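Local atomic coordinates of probable porin (Pseudomonas aeruginosa, PDB entry 2Y0H), a protein that probably forms an outer-membrane porin of the OprD family, a beta-barrel channel through which small solutes can pass. Residues 11-16 against 120-125; 318-323 against 344-349; 365-370 against 379-384. All coordinates share one frame; numbering follows the deposited sequence.

Interaction 1. Residues 11-16 against 120-125; sequences DLRNFY and RDDVRL
R13 NH1 is the nitrogen on which strand and loop converge. It gives a hydrogen bond to R124 O at 2.8 Å, another to D122 OD1 at 3.0 Å, and a third, weak one to D122 O. The same guanidinium turns its second terminal nitrogen to the other carboxylate oxygen, with R13 NH2 to D122 OD2 at 3.1 Å and an almost straight N-H...O angle of 178°. The salt bridge is therefore end-on, one nitrogen to each oxygen, but not coplanar: the guanidinium and carboxylate planes are 40° apart, OD2 being met on its syn side and OD1 from above the carboxylate plane. With CG anti to the backbone N the chain of R13 runs toward the loop, and a turn at chi3 (-57°) swings the guanidinium onto D122; on the way R13 CD passes 3.4 Å from L125 O. R13 NE turns elsewhere, to N385 OD1 on the adjoining strand 376-389.

Segment 120-125, without regular structure, lies between strands 118-119 and 129-137 and packs against barrel strand 7-22. It is consistent with the inward-folded loops that narrow the channel in porins. An Asx turn shapes the loop, V123 N reaching D121 OD1 at 3.1 Å, and R124 NH1 forms a salt bridge with D121 OD2, its hydrogen bond weak. Beside the polar grip lies F15, whose ring brings the edge atom CE2 to 3.8 Å from V123 O, near the ring plane. L125 meets F15 nearer its backbone, CD1 resting 3.8 Å from F15 CB, while the leucine side chain also touches S35 on strand 30-43.

Interaction 2. Residues 318-323 against 344-349; sequences LNLMTR and RNTDLS
M321 and D347 face each other as a hydrogen-bonded pair in the beta hairpin of strands 318-330 and 339-351, two neighbouring staves of the barrel whose segments run antiparallel at 176°. The backbone carries most of the polar bonding. N319 with S349, M321 with D347 and R323 with N345 each exchange two N-H...O bonds, among them D347 N to M321 O at 2.7 Å. L320 with L348 and T322 with T346 are the non-hydrogen-bonded pairs between them.

Polar side chains meet on both faces. T322 and T346 stand side by side, OG1 to OG1 at 3.0 Å. On the face of M321 and D347, R323 NE and NH2 both donate to N345 OD1, at 3.2 and 3.3 Å, the first of them on a lone pair. That oxygen also accepts from A290 N, so several donors hold the amide. D347 OD2 forms a salt bridge with R365. At the far end, a water 2.7 Å from both N319 ND2 and S349 OG bridges the two side chains.

Apolar contact is slighter: L318 CD1 meets L348 CD1 at 3.9 Å, with a bound detergent close to the L318 side chain. The chain of M321, bent at chi2 (-74°) and chi3, curls so that its CE sits 3.5 Å from D347 OD2 and over one face of the R323 guanidinium, displaced toward its rim.

Interaction 3. Residues 365-370 against 379-384; sequences RNITYR and ENRFIV
The last hairpin of the barrel, strands 361-371 and 376-389, sets R365 opposite R381 and I367 opposite E379. Both are hydrogen-bonded antiparallel pairs, N366 and N380 forming the non-hydrogen-bonded pair between them, and the segments run at 160° to one another. Each hydrogen-bonded pair is closed by two backbone bonds, of which I367 N to E379 O, at 2.8 Å, is the shortest. Past I367 the pairing continues with residues before E379, Y369 bonding to L377.

Two arginines side by side would be expected to repel, and the geometry suggests how the repulsion is probably offset. R365 NH1 and R381 NH1 stay 3.9 Å apart. The R381 chain is extended from CG to NE while that of R365 turns at chi3 (66°), and the guanidinium planes end nearly perpendicular, at 89°. One water accepts from both, 3.0 Å from R365 NH1 and 2.8 Å from R381 NH1, lying at the edge of each group. Each charge also has an acid of its own. R381 NE forms a salt bridge with E379 OE2, two residues back on its own strand, at 2.6 Å and from above the carboxylate plane, while R365 NH2 is bridged to D347 on the preceding strand. Such closely set basic side chains are consistent with the row of arginines and lysines that lines OprD-type channels.

Methyl groups fill in around the charged ends. I367 CD1 lies over one face of the R381 guanidinium, 3.7 Å from its NH2. I383 CD1 packs across the stem of the other arginine, 4.0 Å from R365 CG.

On one side, strand 339-351 borders the hairpin, where I367 touches E343. On the other, strand 7-22 hydrogen-bonds to strand 376-389 and closes the barrel, N380 pairing there with L18 through the backbone and R381 leaning on F15.

In the fold
All three contacts belong to one closed antiparallel barrel. Interactions 2 and 3 are successive hairpins whose centres lie 10 Å apart; R344 N to T368 O and T346 O to N366 N, both 2.8 Å, probably are hydrogen bonds that stitch them together. Interaction 3 passes to interaction 1 across the seam between last and first strands, through probable bonds N14 O to V384 N and Y16 O to F382 N, each 2.7 Å, their centres 14 Å apart. Interactions 1 and 2 do not touch, with centres 17 Å apart. In interaction 2 the side chain of L318 is about 4 Å from a bound detergent. In interaction 1 the side chain of R13 is about 11 Å from one.

Interaction 1. Residues 11-16 against 120-125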
loop_
_atom_site.group_PDB
_atom_site.type_symbol
_atom_site.label_atom_id
_atom_site.label_comp_id
_atom_site.label_asym_id
_atom_site.label_seq_id
_atom_site.Cartn_x
_atom_site.Cartn_y
_atom_site.Cartn_z
ATOM N N ASP A 11 6.590 -14.234 -10.539
ATOM C CA ASP A 11 6.191 -14.178 -9.141
ATOM C C ASP A 11 4.963 -15.056 -8.943
ATOM O O ASP A 11 3.969 -14.905 -9.643
ATOM C CB ASP A 11 5.867 -12.745 -8.722
ATOM C CG ASP A 11 7.062 -11.805 -8.846
ATOM O OD1 ASP A 11 8.208 -12.230 -8.582
ATOM O OD2 ASP A 11 6.852 -10.632 -9.217
ATOM N N LEU A 12 5.030 -15.968 -7.986
ATOM C CA LEU A 12 3.927 -16.874 -7.733
ATOM C C LEU A 12 3.302 -16.565 -6.385
ATOM O O LEU A 12 4.010 -16.420 -5.388
ATOM C CB LEU A 12 4.418 -18.330 -7.751
ATOM C CG LEU A 12 4.925 -18.931 -9.069
ATOM C CD1 LEU A 12 3.948 -18.648 -10.169
ATOM C CD2 LEU A 12 6.292 -18.409 -9.465
ATOM N N ARG A 13 1.978 -16.468 -6.342
ATOM C CA ARG A 13 1.300 -16.271 -5.068
ATOM C C ARG A 13 0.138 -17.220 -4.882
ATOM O O ARG A 13 -0.784 -17.236 -5.687
ATOM C CB ARG A 13 0.805 -14.835 -4.896
ATOM C CG ARG A 13 0.115 -14.622 -3.539
ATOM C CD ARG A 13 -0.123 -13.143 -3.229
ATOM N NE ARG A 13 1.120 -12.386 -3.248
ATOM C CZ ARG A 13 1.176 -11.065 -3.317
ATOM N NH1 ARG A 13 0.053 -10.367 -3.377
ATOM N NH2 ARG A 13 2.348 -10.449 -3.332
ATOM N N ASN A 14 0.184 -18.008 -3.813
ATOM C CA ASN A 14 -0.930 -18.884 -3.462
ATOM C C ASN A 14 -1.610 -18.370 -2.195
ATOM O O ASN A 14 -0.969 -18.150 -1.164
ATOM C CB ASN A 14 -0.479 -20.346 -3.318
ATOM C CG ASN A 14 -1.655 -21.324 -3.254
ATOM O OD1 ASN A 14 -2.064 -21.755 -2.176
ATOM N ND2 ASN A 14 -2.200 -21.673 -4.415
ATOM N N PHE A 15 -2.917 -18.190 -2.289
ATOM C CA PHE A 15 -3.657 -17.392 -1.337
ATOM C C PHE A 15 -4.869 -18.179 -0.917
ATOM O O PHE A 15 -5.694 -18.545 -1.746
ATOM C CB PHE A 15 -4.094 -16.106 -2.038
ATOM C CG PHE A 15 -4.669 -15.049 -1.130
ATOM C CD1 PHE A 15 -6.008 -15.077 -0.764
ATOM C CD2 PHE A 15 -3.887 -13.976 -0.709
ATOM C CE1 PHE A 15 -6.548 -14.072 0.037
ATOM C CE2 PHE A 15 -4.421 -12.972 0.073
ATOM C CZ PHE A 15 -5.754 -13.025 0.458
ATOM N N TYR A 16 -4.964 -18.463 0.371
ATOM C CA TYR A 16 -6.140 -19.115 0.906
ATOM C C TYR A 16 -6.714 -18.293 2.044
ATOM O O TYR A 16 -6.011 -17.939 2.992
ATOM C CB TYR A 16 -5.828 -20.531 1.399
ATOM C CG TYR A 16 -6.983 -21.122 2.171
ATOM C CD1 TYR A 16 -8.021 -21.770 1.520
ATOM C CD2 TYR A 16 -7.055 -20.996 3.551
ATOM C CE1 TYR A 16 -9.097 -22.303 2.230
ATOM C CE2 TYR A 16 -8.120 -21.520 4.266
ATOM C CZ TYR A 16 -9.138 -22.171 3.602
ATOM O OH TYR A 16 -10.198 -22.683 4.319
ATOM N N ARG A 120 -0.329 1.537 -4.518
ATOM C CA ARG A 120 -1.068 0.454 -5.155
ATOM C C ARG A 120 -1.195 -0.745 -4.218
ATOM O O ARG A 120 -0.269 -1.096 -3.493
ATOM C CB ARG A 120 -0.428 0.055 -6.499
ATOM C CG ARG A 120 0.727 -0.932 -6.369
ATOM C CD ARG A 120 1.790 -0.383 -5.420
ATOM N NE ARG A 120 2.385 -1.410 -4.556
ATOM C CZ ARG A 120 2.615 -2.657 -4.943
ATOM N NH1 ARG A 120 2.300 -3.030 -6.170
ATOM N NH2 ARG A 120 3.167 -3.524 -4.116
ATOM N N ASP A 121 -2.379 -1.338 -4.213
ATOM C CA ASP A 121 -2.685 -2.476 -3.369
ATOM C C ASP A 121 -1.889 -3.715 -3.771
ATOM O O ASP A 121 -1.756 -4.013 -4.960
ATOM C CB ASP A 121 -4.178 -2.781 -3.467
ATOM C CG ASP A 121 -4.554 -4.062 -2.761
ATOM O OD1 ASP A 121 -4.058 -4.291 -1.642
ATOM O OD2 ASP A 121 -5.350 -4.832 -3.329
ATOM N N ASP A 122 -1.360 -4.432 -2.777
ATOM C CA ASP A 122 -0.754 -5.744 -3.015
ATOM C C ASP A 122 -0.938 -6.712 -1.853
ATOM O O ASP A 122 -0.111 -7.594 -1.647
ATOM C CB ASP A 122 0.745 -5.648 -3.334
ATOM C CG ASP A 122 1.325 -6.995 -3.805
ATOM O OD1 ASP A 122 0.641 -7.698 -4.580
ATOM O OD2 ASP A 122 2.456 -7.347 -3.409
ATOM N N VAL A 123 -2.024 -6.561 -1.110
ATOM C CA VAL A 123 -2.277 -7.438 0.013
ATOM C C VAL A 123 -3.301 -8.503 -0.354
ATOM O O VAL A 123 -3.758 -9.254 0.504
ATOM C CB VAL A 123 -2.759 -6.655 1.248
ATOM C CG1 VAL A 123 -1.725 -5.608 1.643
ATOM C CG2 VAL A 123 -4.106 -6.019 0.974
ATOM N N ARG A 124 -3.672 -8.554 -1.630
ATOM C CA ARG A 124 -4.584 -9.584 -2.108
ATOM C C ARG A 124 -3.821 -10.553 -2.988
ATOM O O ARG A 124 -2.654 -10.842 -2.727
ATOM C CB ARG A 124 -5.752 -8.968 -2.882
ATOM C CG ARG A 124 -6.629 -8.051 -2.039
ATOM C CD ARG A 124 -7.440 -7.095 -2.908
ATOM N NE ARG A 124 -8.567 -6.569 -2.154
ATOM C CZ ARG A 124 -8.457 -5.684 -1.167
ATOM N NH1 ARG A 124 -7.264 -5.207 -0.824
ATOM N NH2 ARG A 124 -9.543 -5.271 -0.521
ATOM N N LEU A 125 -4.475 -11.037 -4.039
ATOM C CA LEU A 125 -3.884 -12.058 -4.898
ATOM C C LEU A 125 -2.870 -11.464 -5.861
ATOM O O LEU A 125 -1.751 -11.958 -5.989
ATOM C CB LEU A 125 -4.967 -12.816 -5.676
ATOM C CG LEU A 125 -4.462 -13.973 -6.546
ATOM C CD1 LEU A 125 -3.839 -15.067 -5.677
ATOM C CD2 LEU A 125 -5.571 -14.551 -7.447
#

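Interaction 2. Residues 318-323 against 344-349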
loop_
_atom_site.group_PDB
_atom_site.type_symbol
_atom_site.label_atom_id
_atom_site.label_comp_id
_atom_site.label_asym_id
_atom_site.label_seq_id
_atom_site.Cartn_x
_atom_site.Cartn_y
_atom_site.Cartn_z
ATOM N N LEU A 318 11.990 -16.492 10.434
ATOM C CA LEU A 318 10.706 -16.538 11.115
ATOM C C LEU A 318 10.448 -15.205 11.848
ATOM O O LEU A 318 11.335 -14.679 12.533
ATOM C CB LEU A 318 10.634 -17.740 12.064
ATOM C CG LEU A 318 9.280 -18.028 12.732
ATOM C CD1 LEU A 318 8.243 -18.560 11.727
ATOM C CD2 LEU A 318 9.445 -18.982 13.891
ATOM N N ASN A 319 9.250 -14.648 11.668
ATOM C CA ASN A 319 8.886 -13.362 12.280
ATOM C C ASN A 319 7.457 -13.364 12.785
ATOM O O ASN A 319 6.550 -13.827 12.098
ATOM C CB ASN A 319 9.048 -12.188 11.302
ATOM C CG ASN A 319 10.491 -11.964 10.888
ATOM O OD1 ASN A 319 11.255 -11.282 11.581
ATOM N ND2 ASN A 319 10.870 -12.531 9.745
ATOM N N LEU A 320 7.271 -12.840 13.992
ATOM C CA LEU A 320 5.953 -12.628 14.566
ATOM C C LEU A 320 5.579 -11.145 14.503
ATOM O O LEU A 320 6.385 -10.285 14.870
ATOM C CB LEU A 320 5.952 -13.083 16.023
ATOM C CG LEU A 320 4.724 -12.686 16.843
ATOM C CD1 LEU A 320 3.504 -13.435 16.339
ATOM C CD2 LEU A 320 4.950 -12.947 18.334
ATOM N N MET A 321 4.374 -10.841 14.024
ATOM C CA MET A 321 3.829 -9.484 14.156
ATOM C C MET A 321 2.423 -9.566 14.731
ATOM O O MET A 321 1.593 -10.319 14.235
ATOM C CB MET A 321 3.809 -8.742 12.817
ATOM C CG MET A 321 3.433 -7.235 12.907
ATOM S SD MET A 321 1.683 -6.863 13.211
ATOM C CE MET A 321 0.920 -7.293 11.638
ATOM N N THR A 322 2.165 -8.825 15.801
ATOM C CA THR A 322 0.806 -8.725 16.312
ATOM C C THR A 322 0.496 -7.266 16.634
ATOM O O THR A 322 1.323 -6.545 17.197
ATOM C CB THR A 322 0.559 -9.648 17.526
ATOM O OG1 THR A 322 -0.846 -9.675 17.825
ATOM C CG2 THR A 322 1.360 -9.179 18.743
ATOM N N ARG A 323 -0.680 -6.817 16.227
ATOM C CA ARG A 323 -1.035 -5.428 16.404
ATOM C C ARG A 323 -2.524 -5.321 16.681
ATOM O O ARG A 323 -3.303 -6.198 16.307
ATOM C CB ARG A 323 -0.640 -4.607 15.167
ATOM C CG ARG A 323 -1.300 -5.084 13.873
ATOM C CD ARG A 323 -0.789 -4.318 12.641
ATOM N NE ARG A 323 -1.353 -4.859 11.407
ATOM C CZ ARG A 323 -0.893 -4.598 10.190
ATOM N NH1 ARG A 323 0.151 -3.799 10.022
ATOM N NH2 ARG A 323 -1.476 -5.150 9.140
ATOM N N ARG A 344 -7.628 -6.818 15.562
ATOM C CA ARG A 344 -6.342 -7.391 15.888
ATOM C C ARG A 344 -5.840 -8.191 14.689
ATOM O O ARG A 344 -6.617 -8.865 14.025
ATOM C CB ARG A 344 -6.444 -8.279 17.128
ATOM C CG ARG A 344 -5.218 -9.149 17.370
ATOM C CD ARG A 344 -4.673 -8.930 18.766
ATOM N NE ARG A 344 -5.760 -8.760 19.729
ATOM C CZ ARG A 344 -5.576 -8.562 21.029
ATOM N NH1 ARG A 344 -4.339 -8.521 21.516
ATOM N NH2 ARG A 344 -6.622 -8.412 21.836
ATOM N N ASN A 345 -4.543 -8.079 14.413
ATOM C CA ASN A 345 -3.882 -8.826 13.350
ATOM C C ASN A 345 -2.704 -9.550 13.960
ATOM O O ASN A 345 -1.888 -8.935 14.646
ATOM C CB ASN A 345 -3.329 -7.892 12.267
ATOM C CG ASN A 345 -4.406 -7.250 11.418
ATOM O OD1 ASN A 345 -4.143 -6.282 10.700
ATOM N ND2 ASN A 345 -5.615 -7.781 11.486
ATOM N N THR A 346 -2.617 -10.853 13.734
ATOM C CA THR A 346 -1.442 -11.597 14.135
ATOM C C THR A 346 -0.910 -12.313 12.910
ATOM O O THR A 346 -1.620 -13.092 12.274
ATOM C CB THR A 346 -1.748 -12.608 15.249
ATOM O OG1 THR A 346 -2.200 -11.910 16.414
ATOM C CG2 THR A 346 -0.506 -13.406 15.594
ATOM N N ASP A 347 0.330 -12.011 12.561
ATOM C CA ASP A 347 0.964 -12.609 11.398
ATOM C C ASP A 347 2.163 -13.419 11.843
ATOM O O ASP A 347 2.973 -12.956 12.644
ATOM C CB ASP A 347 1.411 -11.534 10.406
ATOM C CG ASP A 347 0.248 -10.826 9.772
ATOM O OD1 ASP A 347 -0.861 -11.391 9.833
ATOM O OD2 ASP A 347 0.429 -9.723 9.209
ATOM N N LEU A 348 2.260 -14.640 11.342
ATOM C CA LEU A 348 3.477 -15.402 11.485
ATOM C C LEU A 348 3.995 -15.615 10.081
ATOM O O LEU A 348 3.292 -16.133 9.217
ATOM C CB LEU A 348 3.211 -16.729 12.188
ATOM C CG LEU A 348 4.445 -17.535 12.599
ATOM C CD1 LEU A 348 5.331 -16.758 13.579
ATOM C CD2 LEU A 348 4.027 -18.878 13.180
ATOM N N SER A 349 5.216 -15.184 9.838
ATOM C CA SER A 349 5.772 -15.301 8.514
ATOM C C SER A 349 7.083 -16.080 8.579
ATOM O O SER A 349 7.854 -15.942 9.531
ATOM C CB SER A 349 5.964 -13.914 7.894
ATOM O OG SER A 349 7.269 -13.427 8.117
HETATM O O HOH W 1 9.858 -13.800 7.590
#

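Interaction 3. Residues 365-370 against 379-384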
loop_
_atom_site.group_PDB
_atom_site.type_symbol
_atom_site.label_atom_id
_atom_site.label_comp_id
_atom_site.label_asym_id
_atom_site.label_seq_id
_atom_site.Cartn_x
_atom_site.Cartn_y
_atom_site.Cartn_z
ATOM N N ARG A 365 -1.924 -15.375 8.596
ATOM C CA ARG A 365 -2.498 -14.157 9.154
ATOM C C ARG A 365 -3.813 -14.467 9.850
ATOM O O ARG A 365 -4.709 -15.064 9.250
ATOM C CB ARG A 365 -2.788 -13.130 8.056
ATOM C CG ARG A 365 -1.716 -12.968 6.992
ATOM C CD ARG A 365 -1.902 -11.651 6.231
ATOM N NE ARG A 365 -1.687 -10.492 7.095
ATOM C CZ ARG A 365 -1.802 -9.227 6.704
ATOM N NH1 ARG A 365 -2.145 -8.938 5.456
ATOM N NH2 ARG A 365 -1.580 -8.249 7.568
ATOM N N ASN A 366 -3.933 -14.044 11.106
ATOM C CA ASN A 366 -5.189 -14.141 11.832
ATOM C C ASN A 366 -5.794 -12.759 11.982
ATOM O O ASN A 366 -5.135 -11.819 12.445
ATOM C CB ASN A 366 -4.989 -14.804 13.203
ATOM C CG ASN A 366 -6.308 -15.033 13.948
ATOM O OD1 ASN A 366 -7.391 -14.998 13.360
ATOM N ND2 ASN A 366 -6.212 -15.277 15.255
ATOM N N ILE A 367 -7.052 -12.631 11.583
ATOM C CA ILE A 367 -7.732 -11.346 11.625
ATOM C C ILE A 367 -8.977 -11.393 12.507
ATOM O O ILE A 367 -9.881 -12.187 12.282
ATOM C CB ILE A 367 -8.121 -10.890 10.215
ATOM C CG1 ILE A 367 -6.873 -10.757 9.352
ATOM C CG2 ILE A 367 -8.861 -9.571 10.255
ATOM C CD1 ILE A 367 -7.157 -10.336 7.948
ATOM N N THR A 368 -9.019 -10.539 13.518
ATOM C CA THR A 368 -10.213 -10.444 14.349
ATOM C C THR A 368 -10.680 -8.997 14.365
ATOM O O THR A 368 -9.890 -8.086 14.635
ATOM C CB THR A 368 -9.969 -10.946 15.791
ATOM O OG1 THR A 368 -9.390 -12.255 15.753
ATOM C CG2 THR A 368 -11.283 -11.014 16.559
ATOM N N TYR A 369 -11.957 -8.796 14.056
ATOM C CA TYR A 369 -12.530 -7.462 13.921
ATOM C C TYR A 369 -13.939 -7.409 14.491
ATOM O O TYR A 369 -14.749 -8.288 14.221
ATOM C CB TYR A 369 -12.584 -7.054 12.446
ATOM C CG TYR A 369 -13.413 -5.820 12.192
ATOM C CD1 TYR A 369 -12.876 -4.553 12.388
ATOM C CD2 TYR A 369 -14.735 -5.915 11.758
ATOM C CE1 TYR A 369 -13.623 -3.408 12.158
ATOM C CE2 TYR A 369 -15.498 -4.777 11.521
ATOM C CZ TYR A 369 -14.934 -3.527 11.722
ATOM O OH TYR A 369 -15.674 -2.390 11.505
ATOM N N ARG A 370 -14.219 -6.371 15.275
ATOM C CA ARG A 370 -15.554 -6.139 15.830
ATOM C C ARG A 370 -15.905 -4.666 15.731
ATOM O O ARG A 370 -15.035 -3.813 15.874
ATOM C CB ARG A 370 -15.616 -6.554 17.299
ATOM C CG ARG A 370 -15.271 -7.993 17.543
ATOM C CD ARG A 370 -16.355 -8.928 17.060
ATOM N NE ARG A 370 -16.050 -10.298 17.469
ATOM C CZ ARG A 370 -15.275 -11.118 16.773
ATOM N NH1 ARG A 370 -14.738 -10.711 15.630
ATOM N NH2 ARG A 370 -15.042 -12.345 17.209
ATOM N N GLU A 379 -11.140 -14.189 10.430
ATOM C CA GLU A 379 -10.578 -14.606 9.170
ATOM C C GLU A 379 -9.167 -15.119 9.370
ATOM O O GLU A 379 -8.387 -14.577 10.167
ATOM C CB GLU A 379 -10.586 -13.453 8.159
ATOM C CG GLU A 379 -9.767 -13.748 6.912
ATOM C CD GLU A 379 -10.018 -12.767 5.788
ATOM O OE1 GLU A 379 -10.954 -11.942 5.896
ATOM O OE2 GLU A 379 -9.274 -12.830 4.787
ATOM N N ASN A 380 -8.858 -16.187 8.650
ATOM C CA ASN A 380 -7.506 -16.678 8.581
ATOM C C ASN A 380 -7.080 -16.716 7.131
ATOM O O ASN A 380 -7.861 -17.078 6.255
ATOM C CB ASN A 380 -7.409 -18.048 9.243
ATOM C CG ASN A 380 -7.623 -17.974 10.748
ATOM O OD1 ASN A 380 -6.673 -17.815 11.516
ATOM N ND2 ASN A 380 -8.878 -18.049 11.171
ATOM N N ARG A 381 -5.851 -16.301 6.866
ATOM C CA ARG A 381 -5.320 -16.396 5.521
ATOM C C ARG A 381 -4.041 -17.185 5.574
ATOM O O ARG A 381 -3.325 -17.150 6.572
ATOM C CB ARG A 381 -5.013 -15.018 4.948
ATOM C CG ARG A 381 -6.155 -14.043 5.006
ATOM C CD ARG A 381 -5.789 -12.738 4.315
ATOM N NE ARG A 381 -6.876 -11.785 4.444
ATOM C CZ ARG A 381 -6.761 -10.484 4.233
ATOM N NH1 ARG A 381 -5.590 -9.967 3.874
ATOM N NH2 ARG A 381 -7.821 -9.698 4.386
ATOM N N PHE A 382 -3.752 -17.896 4.495
ATOM C CA PHE A 382 -2.444 -18.493 4.335
ATOM C C PHE A 382 -1.969 -18.182 2.934
ATOM O O PHE A 382 -2.653 -18.485 1.945
ATOM C CB PHE A 382 -2.468 -20.000 4.604
ATOM C CG PHE A 382 -1.106 -20.617 4.622
ATOM C CD1 PHE A 382 -0.281 -20.459 5.723
ATOM C CD2 PHE A 382 -0.641 -21.344 3.536
ATOM C CE1 PHE A 382 0.983 -21.020 5.742
ATOM C CE2 PHE A 382 0.618 -21.917 3.553
ATOM C CZ PHE A 382 1.431 -21.750 4.654
ATOM N N ILE A 383 -0.812 -17.536 2.858
ATOM C CA ILE A 383 -0.278 -17.040 1.605
ATOM C C ILE A 383 1.113 -17.601 1.395
ATOM O O ILE A 383 1.942 -17.565 2.308
ATOM C CB ILE A 383 -0.190 -15.501 1.606
ATOM C CG1 ILE A 383 -1.564 -14.881 1.856
ATOM C CG2 ILE A 383 0.397 -14.982 0.310
ATOM C CD1 ILE A 383 -1.715 -14.311 3.249
ATOM N N VAL A 384 1.360 -18.132 0.202
ATOM C CA VAL A 384 2.686 -18.603 -0.177
ATOM C C VAL A 384 3.199 -17.771 -1.342
ATOM O O VAL A 384 2.565 -17.705 -2.398
ATOM C CB VAL A 384 2.679 -20.099 -0.567
ATOM C CG1 VAL A 384 4.075 -20.561 -1.010
ATOM C CG2 VAL A 384 2.184 -20.947 0.598
HETATM O O HOH W 2 -2.967 -10.365 2.962
#